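PDB 1GL4: nidogen-1, which binds laminin, collagen IV and perlecan in basement membranes, and probably takes part in contacts between cells and the extracellular matrix. Local coordinates for residues 180-185 and 208-213. Numbering follows the deposited sequence.
Sequences GASVHI and TVMEPD
Gly180 meets Pro212 and Asp213 where the two segments run beyond their paired residues: Gly180 O is 3.7 Å from Pro212 CA, and a water donating to that O accepts from Asp213 N. At its backbone angles a CB would collide with the carbonyl O of the preceding residue, a conformation suited to glycine. Ala181 CB touches Met210 O and reaches Pro212 CD and Val209 CG1 at apolar distances. At Ser182 regular pairing begins: Ser182 N gives a hydrogen bond to Met210 O (3.0 Å), while Met210 N returns one to Ser182 O. Ser182 OG, set between backbone N and carbonyl carbon (chi1 54°), lies 3.3 Å from Met210 CB, and a second water links it to Glu211 O. With strand directions 150° apart, this is the open end of the beta hairpin formed by strands 182-195 and 198-210 in the G2 beta-barrel domain. Val183 forms the non-hydrogen-bonded pair with Val209, their CG2 methyls 4.3 Å apart on the buried face, where Leu103, Ile177 and Val258 also pack on Val183; Val183 CA makes a C-H...O contact with Thr208 O (3.3 Å). Thr208 O also accepts a hydrogen bond from His184 N at 2.9 Å, and Thr208 N answers to His184 O with an N-H...O angle of 176°. The side chains of His184 and Thr208 project on the face of Ser182 and Met210, meeting loosely at CB-CB 4.5 Å.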
loop_
_atom_site.group_PDB
_atom_site.type_symbol
_atom_site.label_atom_id
_atom_site.label_comp_id
_atom_site.label_asym_id
_atom_site.label_seq_id
_atom_site.Cartn_x
_atom_site.Cartn_y
_atom_site.Cartn_z
ATOM N N GLY A 180 0.867 12.374 20.348
ATOM C CA GLY A 180 -0.323 13.085 19.917
ATOM C C GLY A 180 -0.165 13.986 18.708
ATOM O O GLY A 180 -1.134 14.598 18.260
ATOM N N ALA A 181 1.048 14.078 18.176
ATOM C CA ALA A 181 1.296 14.907 17.006
ATOM C C ALA A 181 0.833 14.169 15.750
ATOM O O ALA A 181 0.581 12.960 15.787
ATOM C CB ALA A 181 2.787 15.237 16.909
ATOM N N SER A 182 0.705 14.899 14.645
ATOM C CA SER A 182 0.291 14.308 13.375
ATOM C C SER A 182 1.335 14.655 12.311
ATOM O O SER A 182 2.170 15.535 12.527
ATOM C CB SER A 182 -1.090 14.835 12.969
ATOM O OG SER A 182 -1.111 16.252 12.946
ATOM N N VAL A 183 1.287 13.969 11.170
ATOM C CA VAL A 183 2.249 14.190 10.088
ATOM C C VAL A 183 1.586 14.327 8.710
ATOM O O VAL A 183 0.597 13.655 8.417
ATOM C CB VAL A 183 3.273 13.015 10.040
ATOM C CG1 VAL A 183 4.101 13.083 8.776
ATOM C CG2 VAL A 183 4.177 13.064 11.264
ATOM N N HIS A 184 2.137 15.194 7.866
ATOM C CA HIS A 184 1.601 15.397 6.520
ATOM C C HIS A 184 2.662 15.255 5.429
ATOM O O HIS A 184 3.763 15.801 5.535
ATOM C CB HIS A 184 0.954 16.778 6.390
ATOM C CG HIS A 184 0.423 17.060 5.017
ATOM N ND1 HIS A 184 -0.585 16.314 4.440
ATOM C CD2 HIS A 184 0.775 17.989 4.097
ATOM C CE1 HIS A 184 -0.831 16.772 3.226
ATOM N NE2 HIS A 184 -0.019 17.789 2.992
ATOM N N ILE A 185 2.304 14.531 4.375
ATOM C CA ILE A 185 3.185 14.288 3.239
ATOM C C ILE A 185 2.491 14.737 1.943
ATOM O O ILE A 185 1.369 14.319 1.646
ATOM C CB ILE A 185 3.547 12.779 3.161
ATOM C CG1 ILE A 185 4.421 12.398 4.363
ATOM C CG2 ILE A 185 4.271 12.465 1.853
ATOM C CD1 ILE A 185 4.499 10.902 4.623
ATOM N N THR A 208 5.931 17.207 6.993
ATOM C CA THR A 208 5.586 18.200 7.998
ATOM C C THR A 208 5.021 17.589 9.265
ATOM O O THR A 208 4.194 16.682 9.203
ATOM C CB THR A 208 4.550 19.192 7.447
ATOM O OG1 THR A 208 5.090 19.854 6.301
ATOM C CG2 THR A 208 4.180 20.239 8.511
ATOM N N VAL A 209 5.474 18.094 10.412
ATOM C CA VAL A 209 4.996 17.625 11.710
ATOM C C VAL A 209 4.113 18.689 12.365
ATOM O O VAL A 209 4.557 19.814 12.609
ATOM C CB VAL A 209 6.161 17.315 12.678
ATOM C CG1 VAL A 209 5.610 16.891 14.033
ATOM C CG2 VAL A 209 7.047 16.218 12.104
ATOM N N MET A 210 2.861 18.333 12.635
ATOM C CA MET A 210 1.923 19.242 13.287
ATOM C C MET A 210 1.857 18.879 14.773
ATOM O O MET A 210 1.634 17.717 15.128
ATOM C CB MET A 210 0.536 19.122 12.657
ATOM C CG MET A 210 0.478 19.521 11.191
ATOM S SD MET A 210 -1.198 19.376 10.512
ATOM C CE MET A 210 -1.911 20.946 11.057
ATOM N N GLU A 211 2.060 19.874 15.631
ATOM C CA GLU A 211 2.050 19.682 17.082
ATOM C C GLU A 211 0.698 19.209 17.629
ATOM O O GLU A 211 -0.343 19.460 17.027
ATOM C CB GLU A 211 2.473 20.982 17.773
ATOM C CG GLU A 211 3.934 21.356 17.545
ATOM C CD GLU A 211 4.892 20.472 18.336
ATOM O OE1 GLU A 211 4.687 20.341 19.560
ATOM O OE2 GLU A 211 5.847 19.916 17.745
ATOM N N PRO A 212 0.708 18.520 18.789
ATOM C CA PRO A 212 -0.489 17.988 19.455
ATOM C C PRO A 212 -1.677 18.938 19.429
ATOM O O PRO A 212 -1.566 20.100 19.818
ATOM C CB PRO A 212 0.001 17.713 20.872
ATOM C CG PRO A 212 1.405 17.291 20.646
ATOM C CD PRO A 212 1.901 18.302 19.627
ATOM N N ASP A 213 -2.814 18.427 18.968
ATOM C CA ASP A 213 -4.033 19.218 18.864
ATOM C C ASP A 213 -4.627 19.568 20.227
ATOM O O ASP A 213 -5.587 18.942 20.680
ATOM C CB ASP A 213 -5.062 18.466 18.016
ATOM C CG ASP A 213 -6.371 19.216 17.887
ATOM O OD1 ASP A 213 -6.343 20.408 17.510
ATOM O OD2 ASP A 213 -7.429 18.609 18.159
HETATM O O HOH W 1 -3.324 15.369 19.374
HETATM O O HOH W 2 -1.903 17.159 15.445
#